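Local coordinates for protein pof8 (Schizosaccharomyces pombe, PDB 6TZN) that binds telomerase RNA ter1 and promotes its assembly with the catalytic subunit trt1; this chain is the C-terminal xRRM domain of the protein, at residues 27-32 / 48-53; 32-37 / 88-93. All blocks are in the same frame, centred on the assembly; numbering follows the deposited sequence.

Contact 1 of 2, residues 27-32 / 48-53; sequences TIHSLL and MYIDYR
Ile28 and Ile50 meet between helix 25-39 and the edge strand 47-51 of the xRRM, the first helix of the RRM lying here against the back of its four-stranded antiparallel sheet. The tight part is built on Ile28, which is buried and splits its two branches between two partners. Ile28 CG2 rests on Ile50 CG2 at 4.1 Å, the two side chains slanting past each other. The other branch, with CG1 beside the backbone N (chi1 -62°) and the chain then extended, carries CD1 over one face of the Tyr52 ring, displaced toward the CG side. This is a CH-pi contact: Ile28 CD1 lies 3.8 Å from the centroid of the Tyr52 ring and 21° off its normal. Tyr52 is further fixed at its far end, where OH is hydrogen-bonded to Glu56 O, and its side chain also touches Ala59 of strand 58-63. Ile50 also touches Ile61 of strand 58-63, as does Leu32 of the helix.

The looser side lies at His29, which is exposed to solvent. His29 CG is anti to the backbone N (chi1 -174°), and the imidazole meets this strand only obliquely, with His29 ND1 4.1 Å from Ile50 CD1. The firmer touch comes from the root of the side chain: His29 CB lies 3.7 Å from Ile50 CD1, and that same methyl is 3.7 Å from the His29 backbone N.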
loop_
_atom_site.group_PDB
_atom_site.type_symbol
_atom_site.label_atom_id
_atom_site.label_comp_id
_atom_site.label_asym_id
_atom_site.label_seq_id
_atom_site.Cartn_x
_atom_site.Cartn_y
_atom_site.Cartn_z
ATOM N N THR A 27 -6.201 1.556 -9.536
ATOM C CA THR A 27 -4.780 1.688 -9.830
ATOM C C THR A 27 -3.938 1.260 -8.641
ATOM O O THR A 27 -2.929 0.571 -8.812
ATOM C CB THR A 27 -4.442 3.122 -10.245
ATOM O OG1 THR A 27 -5.256 3.496 -11.360
ATOM C CG2 THR A 27 -2.969 3.246 -10.637
ATOM N N ILE A 28 -4.336 1.652 -7.426
ATOM C CA ILE A 28 -3.594 1.226 -6.240
ATOM C C ILE A 28 -3.566 -0.293 -6.149
ATOM O O ILE A 28 -2.518 -0.895 -5.888
ATOM C CB ILE A 28 -4.169 1.867 -4.962
ATOM C CG1 ILE A 28 -4.048 3.392 -5.013
ATOM C CG2 ILE A 28 -3.487 1.289 -3.725
ATOM C CD1 ILE A 28 -4.945 4.092 -3.991
ATOM N N HIS A 29 -4.705 -0.939 -6.386
ATOM C CA HIS A 29 -4.752 -2.398 -6.347
ATOM C C HIS A 29 -3.783 -3.003 -7.357
ATOM O O HIS A 29 -3.006 -3.910 -7.030
ATOM C CB HIS A 29 -6.181 -2.880 -6.612
ATOM C CG HIS A 29 -6.356 -4.356 -6.449
ATOM N ND1 HIS A 29 -7.065 -4.907 -5.404
ATOM C CD2 HIS A 29 -5.920 -5.396 -7.198
ATOM C CE1 HIS A 29 -7.061 -6.223 -5.517
ATOM N NE2 HIS A 29 -6.367 -6.546 -6.594
ATOM N N SER A 30 -3.803 -2.501 -8.593
ATOM C CA SER A 30 -2.911 -3.024 -9.622
ATOM C C SER A 30 -1.453 -2.767 -9.275
ATOM O O SER A 30 -0.594 -3.637 -9.487
ATOM C CB SER A 30 -3.246 -2.391 -10.972
ATOM O OG SER A 30 -4.537 -2.787 -11.387
ATOM N N LEU A 31 -1.149 -1.574 -8.760
ATOM C CA LEU A 31 0.221 -1.250 -8.378
ATOM C C LEU A 31 0.704 -2.181 -7.269
ATOM O O LEU A 31 1.811 -2.742 -7.337
ATOM C CB LEU A 31 0.296 0.213 -7.940
ATOM C CG LEU A 31 1.669 0.790 -7.589
ATOM C CD1 LEU A 31 1.690 2.299 -7.863
ATOM C CD2 LEU A 31 2.029 0.510 -6.137
ATOM N N LEU A 32 -0.114 -2.358 -6.231
ATOM C CA LEU A 32 0.265 -3.257 -5.145
ATOM C C LEU A 32 0.502 -4.671 -5.661
ATOM O O LEU A 32 1.483 -5.313 -5.286
ATOM C CB LEU A 32 -0.823 -3.254 -4.076
ATOM C CG LEU A 32 -0.967 -1.972 -3.261
ATOM C CD1 LEU A 32 -2.176 -2.071 -2.354
ATOM C CD2 LEU A 32 0.285 -1.693 -2.442
ATOM N N MET A 48 -7.291 -7.030 0.660
ATOM C CA MET A 48 -8.731 -7.242 0.735
ATOM C C MET A 48 -9.489 -5.928 0.639
ATOM O O MET A 48 -10.494 -5.829 -0.075
ATOM C CB MET A 48 -9.093 -7.946 2.034
ATOM C CG MET A 48 -10.567 -8.238 2.111
ATOM S SD MET A 48 -10.987 -9.067 3.633
ATOM C CE MET A 48 -9.643 -10.216 3.663
ATOM N N TYR A 49 -9.039 -4.913 1.366
ATOM C CA TYR A 49 -9.676 -3.606 1.323
ATOM C C TYR A 49 -8.622 -2.527 1.185
ATOM O O TYR A 49 -7.539 -2.613 1.771
ATOM C CB TYR A 49 -10.535 -3.368 2.569
ATOM C CG TYR A 49 -11.621 -4.406 2.704
ATOM C CD1 TYR A 49 -12.612 -4.522 1.736
ATOM C CD2 TYR A 49 -11.641 -5.292 3.774
ATOM C CE1 TYR A 49 -13.606 -5.474 1.835
ATOM C CE2 TYR A 49 -12.647 -6.246 3.892
ATOM C CZ TYR A 49 -13.616 -6.339 2.908
ATOM O OH TYR A 49 -14.617 -7.280 2.989
ATOM N N ILE A 50 -8.941 -1.525 0.384
ATOM C CA ILE A 50 -8.100 -0.362 0.180
ATOM C C ILE A 50 -8.910 0.839 0.632
ATOM O O ILE A 50 -9.961 1.136 0.051
ATOM C CB ILE A 50 -7.689 -0.231 -1.292
ATOM C CG1 ILE A 50 -6.870 -1.457 -1.714
ATOM C CG2 ILE A 50 -6.926 1.070 -1.532
ATOM C CD1 ILE A 50 -6.568 -1.507 -3.195
ATOM N N ASP A 51 -8.451 1.508 1.683
ATOM C CA ASP A 51 -9.101 2.725 2.155
ATOM C C ASP A 51 -8.367 3.900 1.523
ATOM O O ASP A 51 -7.209 4.178 1.859
ATOM C CB ASP A 51 -9.074 2.810 3.679
ATOM C CG ASP A 51 -9.811 1.650 4.362
ATOM O OD1 ASP A 51 -10.577 0.902 3.708
ATOM O OD2 ASP A 51 -9.622 1.495 5.580
ATOM N N TYR A 52 -9.023 4.575 0.585
ATOM C CA TYR A 52 -8.379 5.651 -0.150
ATOM C C TYR A 52 -9.418 6.696 -0.518
ATOM O O TYR A 52 -10.511 6.353 -0.970
ATOM C CB TYR A 52 -7.690 5.143 -1.425
ATOM C CG TYR A 52 -7.108 6.275 -2.226
ATOM C CD1 TYR A 52 -5.974 6.952 -1.789
ATOM C CD2 TYR A 52 -7.729 6.715 -3.389
ATOM C CE1 TYR A 52 -5.454 8.017 -2.503
ATOM C CE2 TYR A 52 -7.213 7.775 -4.113
ATOM C CZ TYR A 52 -6.083 8.421 -3.666
ATOM O OH TYR A 52 -5.589 9.490 -4.366
ATOM N N ARG A 53 -9.059 7.964 -0.326
ATOM C CA ARG A 53 -9.907 9.095 -0.677
ATOM C C ARG A 53 -9.227 9.881 -1.784
ATOM O O ARG A 53 -8.044 10.213 -1.673
ATOM C CB ARG A 53 -10.118 10.012 0.529
ATOM C CG ARG A 53 -11.073 11.153 0.248
#

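Contact 2 of 2, residues 32-37 / 88-93; sequences LSYVFS and DIRAHR
Tyr34 lays one face of its phenol ring on the base of the Arg90 side chain. The evidence for a CH-pi contact is that Arg90 CB stands 3.8 Å from the centroid of the Tyr34 ring and 26° off its normal, displaced toward the hydroxyl end, where Tyr34 CZ is 3.5 Å from Arg90 CB. The ring reaches this place because its CG is anti to its own backbone N. Arg90 CG, by contrast, sits between its own N and carbonyl carbon (chi1 74°), and the chain bends again at chi3 and its end leads away from the helix; the guanidinium plane is inclined 36° to the phenol ring. The aliphatic base, rather than the charged end, is therefore what meets the aromatic face.

In the RRM fold this joins the outer side of helix 25-39 to the long loop between helix 66-78 and strand 103-106. That loop turns sharply here through an Asx motif: Asp88 OD1 accepts from Ala91 N at 3.1 Å, the donor standing above the carboxylate plane, while OD2 takes Asn84 N. Tyr34 also has a cation-pi partner in Arg38.

Nearer the backbone, Tyr34 CB packs on Ile89 CG2 at 3.9 Å. At the other end His92 crosses the tyrosine at about a right angle, His92 NE2 lying 4.2 Å from Tyr34 OH, and one face of the imidazole lies over Arg90 CG.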
loop_
_atom_site.group_PDB
_atom_site.type_symbol
_atom_site.label_atom_id
_atom_site.label_comp_id
_atom_site.label_asym_id
_atom_site.label_seq_id
_atom_site.Cartn_x
_atom_site.Cartn_y
_atom_site.Cartn_z
ATOM N N LEU A 32 -0.114 -2.358 -6.231
ATOM C CA LEU A 32 0.265 -3.257 -5.145
ATOM C C LEU A 32 0.502 -4.671 -5.661
ATOM O O LEU A 32 1.483 -5.313 -5.286
ATOM C CB LEU A 32 -0.823 -3.254 -4.076
ATOM C CG LEU A 32 -0.967 -1.972 -3.261
ATOM C CD1 LEU A 32 -2.176 -2.071 -2.354
ATOM C CD2 LEU A 32 0.285 -1.693 -2.442
ATOM N N SER A 33 -0.379 -5.171 -6.530
ATOM C CA SER A 33 -0.208 -6.516 -7.070
ATOM C C SER A 33 1.061 -6.625 -7.906
ATOM O O SER A 33 1.786 -7.623 -7.822
ATOM C CB SER A 33 -1.430 -6.899 -7.899
ATOM O OG SER A 33 -2.606 -6.792 -7.118
ATOM N N TYR A 34 1.339 -5.611 -8.721
ATOM C CA TYR A 34 2.530 -5.610 -9.560
ATOM C C TYR A 34 3.791 -5.672 -8.707
ATOM O O TYR A 34 4.690 -6.487 -8.957
ATOM C CB TYR A 34 2.510 -4.348 -10.431
ATOM C CG TYR A 34 3.636 -4.266 -11.428
ATOM C CD1 TYR A 34 4.887 -3.781 -11.057
ATOM C CD2 TYR A 34 3.453 -4.681 -12.739
ATOM C CE1 TYR A 34 5.924 -3.721 -11.968
ATOM C CE2 TYR A 34 4.479 -4.614 -13.658
ATOM C CZ TYR A 34 5.712 -4.138 -13.266
ATOM O OH TYR A 34 6.728 -4.071 -14.184
ATOM N N VAL A 35 3.866 -4.821 -7.686
ATOM C CA VAL A 35 5.038 -4.781 -6.815
ATOM C C VAL A 35 5.164 -6.070 -6.006
ATOM O O VAL A 35 6.255 -6.653 -5.904
ATOM C CB VAL A 35 4.957 -3.525 -5.925
ATOM C CG1 VAL A 35 6.024 -3.532 -4.854
ATOM C CG2 VAL A 35 5.071 -2.271 -6.776
ATOM N N PHE A 36 4.046 -6.541 -5.444
ATOM C CA PHE A 36 4.022 -7.767 -4.650
ATOM C C PHE A 36 4.588 -8.937 -5.439
ATOM O O PHE A 36 5.373 -9.732 -4.909
ATOM C CB PHE A 36 2.562 -8.048 -4.262
ATOM C CG PHE A 36 2.371 -9.008 -3.109
ATOM C CD1 PHE A 36 2.491 -10.376 -3.301
ATOM C CD2 PHE A 36 1.997 -8.546 -1.853
ATOM C CE1 PHE A 36 2.277 -11.264 -2.255
ATOM C CE2 PHE A 36 1.781 -9.422 -0.809
ATOM C CZ PHE A 36 1.927 -10.785 -1.007
ATOM N N SER A 37 4.221 -9.050 -6.719
ATOM C CA SER A 37 4.660 -10.188 -7.518
ATOM C C SER A 37 6.164 -10.184 -7.768
ATOM O O SER A 37 6.743 -11.256 -7.987
ATOM C CB SER A 37 3.890 -10.252 -8.839
ATOM O OG SER A 37 4.291 -9.226 -9.724
ATOM N N ASP A 88 -0.413 5.118 -13.311
ATOM C CA ASP A 88 0.836 4.368 -13.416
ATOM C C ASP A 88 0.814 3.185 -12.451
ATOM O O ASP A 88 0.686 3.373 -11.238
ATOM C CB ASP A 88 1.981 5.321 -13.077
ATOM C CG ASP A 88 3.351 4.706 -13.254
ATOM O OD1 ASP A 88 3.475 3.608 -13.834
ATOM O OD2 ASP A 88 4.308 5.363 -12.799
ATOM N N ILE A 89 0.944 1.977 -12.996
ATOM C CA ILE A 89 0.952 0.739 -12.220
ATOM C C ILE A 89 2.370 0.274 -11.885
ATOM O O ILE A 89 2.627 -0.203 -10.779
ATOM C CB ILE A 89 0.180 -0.359 -12.984
ATOM C CG1 ILE A 89 -1.303 0.005 -13.107
ATOM C CG2 ILE A 89 0.388 -1.726 -12.324
ATOM C CD1 ILE A 89 -2.027 -0.873 -14.103
ATOM N N ARG A 90 3.306 0.362 -12.831
ATOM C CA ARG A 90 4.624 -0.204 -12.573
ATOM C C ARG A 90 5.536 0.756 -11.821
ATOM O O ARG A 90 6.458 0.305 -11.132
ATOM C CB ARG A 90 5.251 -0.757 -13.851
ATOM C CG ARG A 90 5.769 0.245 -14.822
ATOM C CD ARG A 90 6.068 -0.437 -16.174
ATOM N NE ARG A 90 4.923 -0.337 -17.075
ATOM C CZ ARG A 90 4.916 -0.724 -18.348
ATOM N NH1 ARG A 90 5.994 -1.283 -18.889
ATOM N NH2 ARG A 90 3.822 -0.553 -19.084
ATOM N N ALA A 91 5.275 2.060 -11.900
ATOM C CA ALA A 91 5.863 3.033 -10.983
ATOM C C ALA A 91 7.398 3.008 -10.991
ATOM O O ALA A 91 8.049 3.012 -9.946
ATOM C CB ALA A 91 5.290 2.865 -9.569
ATOM N N HIS A 92 7.984 3.032 -12.181
ATOM C CA HIS A 92 9.438 3.122 -12.261
ATOM C C HIS A 92 9.893 4.531 -11.910
ATOM O O HIS A 92 9.354 5.518 -12.419
ATOM C CB HIS A 92 9.921 2.773 -13.665
ATOM C CG HIS A 92 9.745 1.333 -14.017
ATOM N ND1 HIS A 92 9.969 0.846 -15.284
ATOM C CD2 HIS A 92 9.339 0.280 -13.271
ATOM C CE1 HIS A 92 9.728 -0.455 -15.301
ATOM N NE2 HIS A 92 9.344 -0.822 -14.091
ATOM N N ARG A 93 10.902 4.625 -11.050
ATOM C CA ARG A 93 11.494 5.921 -10.760
ATOM C C ARG A 93 12.166 6.465 -12.013
ATOM O O ARG A 93 12.821 5.731 -12.756
ATOM C CB ARG A 93 12.493 5.797 -9.601
ATOM C CG ARG A 93 13.803 5.070 -9.922
ATOM C CD ARG A 93 14.909 6.046 -10.322
ATOM N NE ARG A 93 16.201 5.389 -10.497
ATOM C CZ ARG A 93 16.639 4.881 -11.646
ATOM N NH1 ARG A 93 15.887 4.952 -12.737
ATOM N NH2 ARG A 93 17.833 4.300 -11.704
#

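Overall arrangement
Along the chain, strand 13-17 comes first, followed by helix 25-39, which supplies one side of both contacts. Contact 1 closes the shorter loop, with 15 residues between its segments, and ties the helix to edge strand 47-51. Contact 2 begins on the next part of the same helix, sharing Leu32, and spans 50 residues, including strands 47-51 and 58-63 and helix 66-78, before it reaches 88-93. The two loops thus cross in sequence rather than nest. Their centres are 12 Å apart, and they touch where Leu31 CG meets Ile89 O at 3.5 Å. Together they join helix 25-39 to the sheet edge and to the loop that precedes strand 103-106.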